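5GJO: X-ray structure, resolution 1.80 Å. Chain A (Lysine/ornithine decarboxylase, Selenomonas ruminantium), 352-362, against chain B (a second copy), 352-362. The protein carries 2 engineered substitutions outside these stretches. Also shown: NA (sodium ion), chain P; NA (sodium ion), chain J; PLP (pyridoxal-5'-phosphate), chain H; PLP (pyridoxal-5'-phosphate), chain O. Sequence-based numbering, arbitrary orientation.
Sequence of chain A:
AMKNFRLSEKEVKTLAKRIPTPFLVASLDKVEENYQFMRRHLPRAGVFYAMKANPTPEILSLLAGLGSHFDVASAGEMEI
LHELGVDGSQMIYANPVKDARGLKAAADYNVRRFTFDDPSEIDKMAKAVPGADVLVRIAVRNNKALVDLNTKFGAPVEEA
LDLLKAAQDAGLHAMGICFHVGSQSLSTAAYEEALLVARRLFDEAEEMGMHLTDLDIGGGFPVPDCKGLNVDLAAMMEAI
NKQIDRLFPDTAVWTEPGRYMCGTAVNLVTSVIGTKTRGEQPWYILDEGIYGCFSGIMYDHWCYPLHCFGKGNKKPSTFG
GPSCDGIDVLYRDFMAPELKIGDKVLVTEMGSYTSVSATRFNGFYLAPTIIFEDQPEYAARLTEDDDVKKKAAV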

# COMPACT_ATOMS: atom_id res chain seq x y z
N SER A 352 10.52 -3.36 -9.70
CA SER A 352 10.60 -4.10 -8.43
C SER A 352 10.09 -3.36 -7.21
O SER A 352 10.42 -2.21 -7.01
CB SER A 352 12.02 -4.53 -8.13
OG SER A 352 12.48 -5.34 -9.18
N TYR A 353 9.25 -4.05 -6.42
CA TYR A 353 8.68 -3.41 -5.21
C TYR A 353 7.90 -2.11 -5.51
O TYR A 353 8.01 -1.11 -4.82
CB TYR A 353 9.70 -3.24 -4.11
CG TYR A 353 10.42 -4.56 -3.77
CD1 TYR A 353 9.75 -5.61 -3.14
CD2 TYR A 353 11.73 -4.75 -4.12
CE1 TYR A 353 10.42 -6.76 -2.87
CE2 TYR A 353 12.43 -5.92 -3.85
CZ TYR A 353 11.75 -6.97 -3.23
OH TYR A 353 12.37 -8.17 -2.93
N THR A 354 7.16 -2.17 -6.61
CA THR A 354 6.35 -1.05 -7.08
C THR A 354 4.92 -1.55 -7.18
O THR A 354 4.10 -1.28 -6.25
CB THR A 354 6.88 -0.55 -8.44
OG1 THR A 354 6.97 -1.68 -9.31
CG2 THR A 354 8.25 0.15 -8.23
N SER A 355 4.59 -2.26 -8.24
CA SER A 355 3.23 -2.73 -8.46
C SER A 355 2.79 -3.69 -7.34
O SER A 355 1.55 -3.76 -7.00
CB SER A 355 3.02 -3.41 -9.82
OG SER A 355 3.95 -4.47 -9.87
N VAL A 356 3.74 -4.38 -6.71
CA VAL A 356 3.37 -5.30 -5.63
C VAL A 356 2.88 -4.64 -4.41
O VAL A 356 2.24 -5.31 -3.60
CB VAL A 356 4.53 -6.28 -5.26
CG1 VAL A 356 4.83 -7.10 -6.42
CG2 VAL A 356 5.80 -5.55 -4.84
N SER A 357 3.18 -3.35 -4.19
CA SER A 357 2.61 -2.63 -3.04
C SER A 357 1.59 -1.58 -3.46
O SER A 357 1.19 -0.70 -2.70
CB SER A 357 3.67 -2.07 -2.09
OG SER A 357 4.62 -1.34 -2.90
N ALA A 358 1.10 -1.66 -4.70
CA ALA A 358 -0.01 -0.80 -5.15
C ALA A 358 -1.33 -1.22 -4.46
O ALA A 358 -1.50 -2.35 -4.08
CB ALA A 358 -0.24 -0.93 -6.65
N THR A 359 -2.24 -0.30 -4.43
CA THR A 359 -3.55 -0.44 -3.74
C THR A 359 -4.66 0.10 -4.61
O THR A 359 -4.46 0.84 -5.64
CB THR A 359 -3.61 0.38 -2.42
OG1 THR A 359 -3.75 1.77 -2.74
CG2 THR A 359 -2.43 0.16 -1.65
N ARG A 360 -5.88 -0.15 -4.15
CA ARG A 360 -7.06 0.43 -4.75
C ARG A 360 -7.60 1.60 -3.91
O ARG A 360 -8.79 1.87 -3.94
CB ARG A 360 -8.12 -0.62 -5.06
CG ARG A 360 -7.67 -1.60 -6.14
CD ARG A 360 -8.78 -2.14 -7.01
NE ARG A 360 -9.69 -1.10 -7.48
CZ ARG A 360 -10.94 -1.30 -7.85
NH1 ARG A 360 -11.44 -2.53 -7.83
NH2 ARG A 360 -11.69 -0.29 -8.23
N PHE A 361 -6.72 2.25 -3.16
CA PHE A 361 -7.09 3.46 -2.43
C PHE A 361 -7.85 4.42 -3.29
O PHE A 361 -7.54 4.56 -4.48
CB PHE A 361 -5.83 4.13 -1.87
CG PHE A 361 -6.07 5.13 -0.79
CD1 PHE A 361 -6.31 4.72 0.47
CD2 PHE A 361 -5.98 6.49 -1.05
CE1 PHE A 361 -6.46 5.69 1.52
CE2 PHE A 361 -6.14 7.44 -0.06
CZ PHE A 361 -6.42 7.05 1.22
N ASN A 362 -8.92 5.03 -2.75
CA ASN A 362 -9.78 5.93 -3.53
C ASN A 362 -10.51 5.27 -4.73
O ASN A 362 -11.11 5.99 -5.54
CB ASN A 362 -9.02 7.13 -4.11
CG ASN A 362 -8.73 8.29 -3.13
OD1 ASN A 362 -8.38 9.37 -3.61
ND2 ASN A 362 -8.83 8.11 -1.83
N SER B 352 -11.03 2.96 9.43
CA SER B 352 -10.87 4.00 8.40
C SER B 352 -9.44 4.10 7.94
O SER B 352 -8.53 4.16 8.72
CB SER B 352 -11.27 5.36 8.97
OG SER B 352 -12.66 5.31 9.31
N TYR B 353 -9.27 4.15 6.64
CA TYR B 353 -7.92 4.31 6.04
C TYR B 353 -6.96 3.21 6.52
O TYR B 353 -5.81 3.47 6.97
CB TYR B 353 -7.33 5.70 6.28
CG TYR B 353 -8.23 6.85 5.76
CD1 TYR B 353 -8.50 6.99 4.44
CD2 TYR B 353 -8.95 7.69 6.65
CE1 TYR B 353 -9.31 7.96 3.96
CE2 TYR B 353 -9.77 8.67 6.18
CZ TYR B 353 -9.98 8.80 4.85
OH TYR B 353 -10.79 9.79 4.37
N THR B 354 -7.52 2.03 6.57
CA THR B 354 -6.74 0.85 6.97
C THR B 354 -6.85 -0.20 5.84
O THR B 354 -5.91 -0.33 4.97
CB THR B 354 -7.32 0.30 8.33
OG1 THR B 354 -8.71 0.14 8.13
CG2 THR B 354 -7.00 1.23 9.43
N SER B 355 -7.98 -0.91 5.76
CA SER B 355 -8.12 -1.94 4.73
C SER B 355 -8.02 -1.33 3.32
O SER B 355 -7.61 -1.98 2.32
CB SER B 355 -9.44 -2.72 4.86
OG SER B 355 -10.49 -1.77 4.87
N VAL B 356 -8.43 -0.10 3.19
CA VAL B 356 -8.34 0.59 1.90
C VAL B 356 -6.95 0.78 1.34
O VAL B 356 -6.86 1.02 0.10
CB VAL B 356 -9.06 1.96 1.83
CG1 VAL B 356 -10.50 1.74 2.02
CG2 VAL B 356 -8.59 2.98 2.83
N SER B 357 -5.93 0.74 2.17
CA SER B 357 -4.52 0.87 1.67
C SER B 357 -3.79 -0.46 1.88
O SER B 357 -2.57 -0.56 1.74
CB SER B 357 -3.83 2.10 2.32
OG SER B 357 -3.91 2.03 3.73
N ALA B 358 -4.53 -1.55 2.17
CA ALA B 358 -3.94 -2.90 2.25
C ALA B 358 -3.54 -3.36 0.83
O ALA B 358 -4.10 -2.91 -0.20
CB ALA B 358 -4.89 -3.89 2.92
N THR B 359 -2.59 -4.28 0.76
CA THR B 359 -2.05 -4.76 -0.49
C THR B 359 -1.90 -6.27 -0.45
O THR B 359 -1.96 -6.88 0.62
CB THR B 359 -0.54 -4.27 -0.67
OG1 THR B 359 0.33 -4.91 0.31
CG2 THR B 359 -0.44 -2.76 -0.54
N ARG B 360 -1.54 -6.85 -1.58
CA ARG B 360 -1.19 -8.25 -1.67
C ARG B 360 0.33 -8.48 -1.75
O ARG B 360 0.79 -9.40 -2.38
CB ARG B 360 -1.96 -8.94 -2.80
CG ARG B 360 -3.45 -9.02 -2.49
CD ARG B 360 -4.12 -10.21 -3.15
NE ARG B 360 -3.43 -11.45 -2.84
CZ ARG B 360 -3.48 -12.54 -3.58
NH1 ARG B 360 -4.21 -12.55 -4.68
NH2 ARG B 360 -2.79 -13.60 -3.23
N PHE B 361 1.07 -7.59 -1.10
CA PHE B 361 2.53 -7.70 -1.06
C PHE B 361 2.89 -9.06 -0.45
O PHE B 361 2.25 -9.52 0.47
CB PHE B 361 3.08 -6.58 -0.19
CG PHE B 361 4.58 -6.44 -0.20
CD1 PHE B 361 5.20 -5.71 -1.17
CD2 PHE B 361 5.34 -6.94 0.83
CE1 PHE B 361 6.56 -5.54 -1.17
CE2 PHE B 361 6.70 -6.79 0.83
CZ PHE B 361 7.32 -6.08 -0.17
N ASN B 362 3.86 -9.72 -1.05
CA ASN B 362 4.34 -11.02 -0.63
C ASN B 362 3.29 -12.09 -0.93
O ASN B 362 3.42 -13.21 -0.50
CB ASN B 362 4.64 -11.05 0.87
CG ASN B 362 6.09 -10.70 1.21
OD1 ASN B 362 6.56 -11.10 2.25
ND2 ASN B 362 6.77 -9.96 0.36
NA NA P . 0.52 1.30 -0.93
NA NA J . 0.20 -0.55 1.81
N1 PLP H . 14.74 -13.73 -0.62
C2 PLP H . 14.27 -13.40 0.61
C2A PLP H . 14.10 -14.46 1.66
C3 PLP H . 13.92 -11.99 0.92
O3 PLP H . 13.44 -11.64 2.15
C4 PLP H . 14.10 -10.99 -0.15
C4A PLP H . 13.77 -9.56 0.06
O4A PLP H . 12.97 -9.24 0.92
C5 PLP H . 14.62 -11.48 -1.45
C6 PLP H . 14.92 -12.83 -1.60
C5A PLP H . 14.84 -10.51 -2.59
O4P PLP H . 15.63 -9.42 -2.15
P PLP H . 16.22 -8.35 -3.21
O1P PLP H . 17.13 -9.17 -4.08
O2P PLP H . 16.93 -7.34 -2.34
O3P PLP H . 14.99 -7.82 -3.91
N1 PLP O . -13.81 14.57 1.12
C2 PLP O . -12.69 14.73 0.38
C2A PLP O . -12.67 15.40 -0.96
C3 PLP O . -11.41 14.22 0.89
O3 PLP O . -10.30 14.36 0.19
C4 PLP O . -11.37 13.55 2.20
C4A PLP O . -10.06 13.04 2.71
O4A PLP O . -9.12 12.88 1.94
C5 PLP O . -12.67 13.47 2.91
C6 PLP O . -13.81 14.00 2.34
C5A PLP O . -12.80 12.82 4.25
O4P PLP O . -11.84 13.23 5.19
P PLP O . -12.02 12.66 6.62
O1P PLP O . -11.83 11.24 6.44
O2P PLP O . -13.38 13.01 7.06
O3P PLP O . -10.92 13.24 7.39

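No hydrogen bond crosses between these two stretches, although their backbones run close together and carbonyl oxygens face the partner chain. The nearest polar pair, A:Phe361 N and B:Val356 O, lies 3.5 Å apart at an angle too poor for bonding. The amide is instead engaged within its own chain: A:Phe361 N donates to A:Thr359 OG1 at 3.0 Å, with an angle of 163° at the hydrogen, and B:Phe361 N does the same to B:Thr359 OG1 at 3.1 Å. The contact thus illustrates a general principle of symmetric interfaces, that polar groups can be satisfied locally while the pairing itself rests on shape and apolar packing.

The two copies meet with A:Thr359 opposite B:Thr359, their CA atoms 5.6 Å apart, and the register runs outward so that each Val356 lies near the other chain's Phe361. At the centre, the CA-to-CB bond of each threonine points toward the partner, and A:Thr359 CG2 meets B:Thr359 CG2 at 3.7 Å. Each methyl also packs against the opposing backbone, B:Thr359 CG2 lying 3.4 Å from A:Ser357 O and A:Thr359 CG2 3.5 Å from B:Ser357 O. Threonine suits this position because it combines a methyl for the partner with a hydroxyl that accepts the Phe361 amide of its own chain. The small residue A:Ala358 turns its CB away, while its carbonyl approaches the partner, with A:Ala358 O 3.7 Å from B:Thr359 CG2.

Farther out, phenylalanine supplies the largest share of the 499 Å² buried in total. Its chi1 is t in both copies, and the ring reaches a pocket lined by three residues of the other chain. A:Val356 CG2 touches B:Phe361 CD1 at 3.7 Å, A:Ser357 CB approaches the same CD1 atom of B:Phe361 at 4.1 Å, and A:Tyr353 CD1 meets B:Phe361 CE1 at 3.7 Å. The symmetry-related ring repeats the arrangement, with A:Phe361 CE1 3.7 Å from B:Val356 CG2 and 3.8 Å from B:Tyr353 CD1. A branched valine offers a methyl to the ring, and serine presents its CB at close range without bulk.

Tyr353 links this apolar cluster to the cofactor. Its CA-to-CB bond points sideways, yet the ring comes nearer the partner and receives Phe361 CE1 at its edge. Its hydroxyl bonds the cofactor: A:Tyr353 OH donates to O3P of the chain H pyridoxal-5'-phosphate at 2.8 Å, and B:Tyr353 OH to O1P of the chain O molecule at 2.7 Å. One side chain therefore serves both dimer packing and cofactor binding in this decarboxylase.

Each loop is also braced internally. A:Ser357 N bonds A:Thr354 O at 3.1 Å and A:Ala358 N bonds A:Ser355 O at 3.1 Å, with the same pattern in chain B. The Ser357 carbonyls have a further role, A:Ser357 O and B:Ser357 O each binding its own sodium ion (chains P and J) at 2.8 Å.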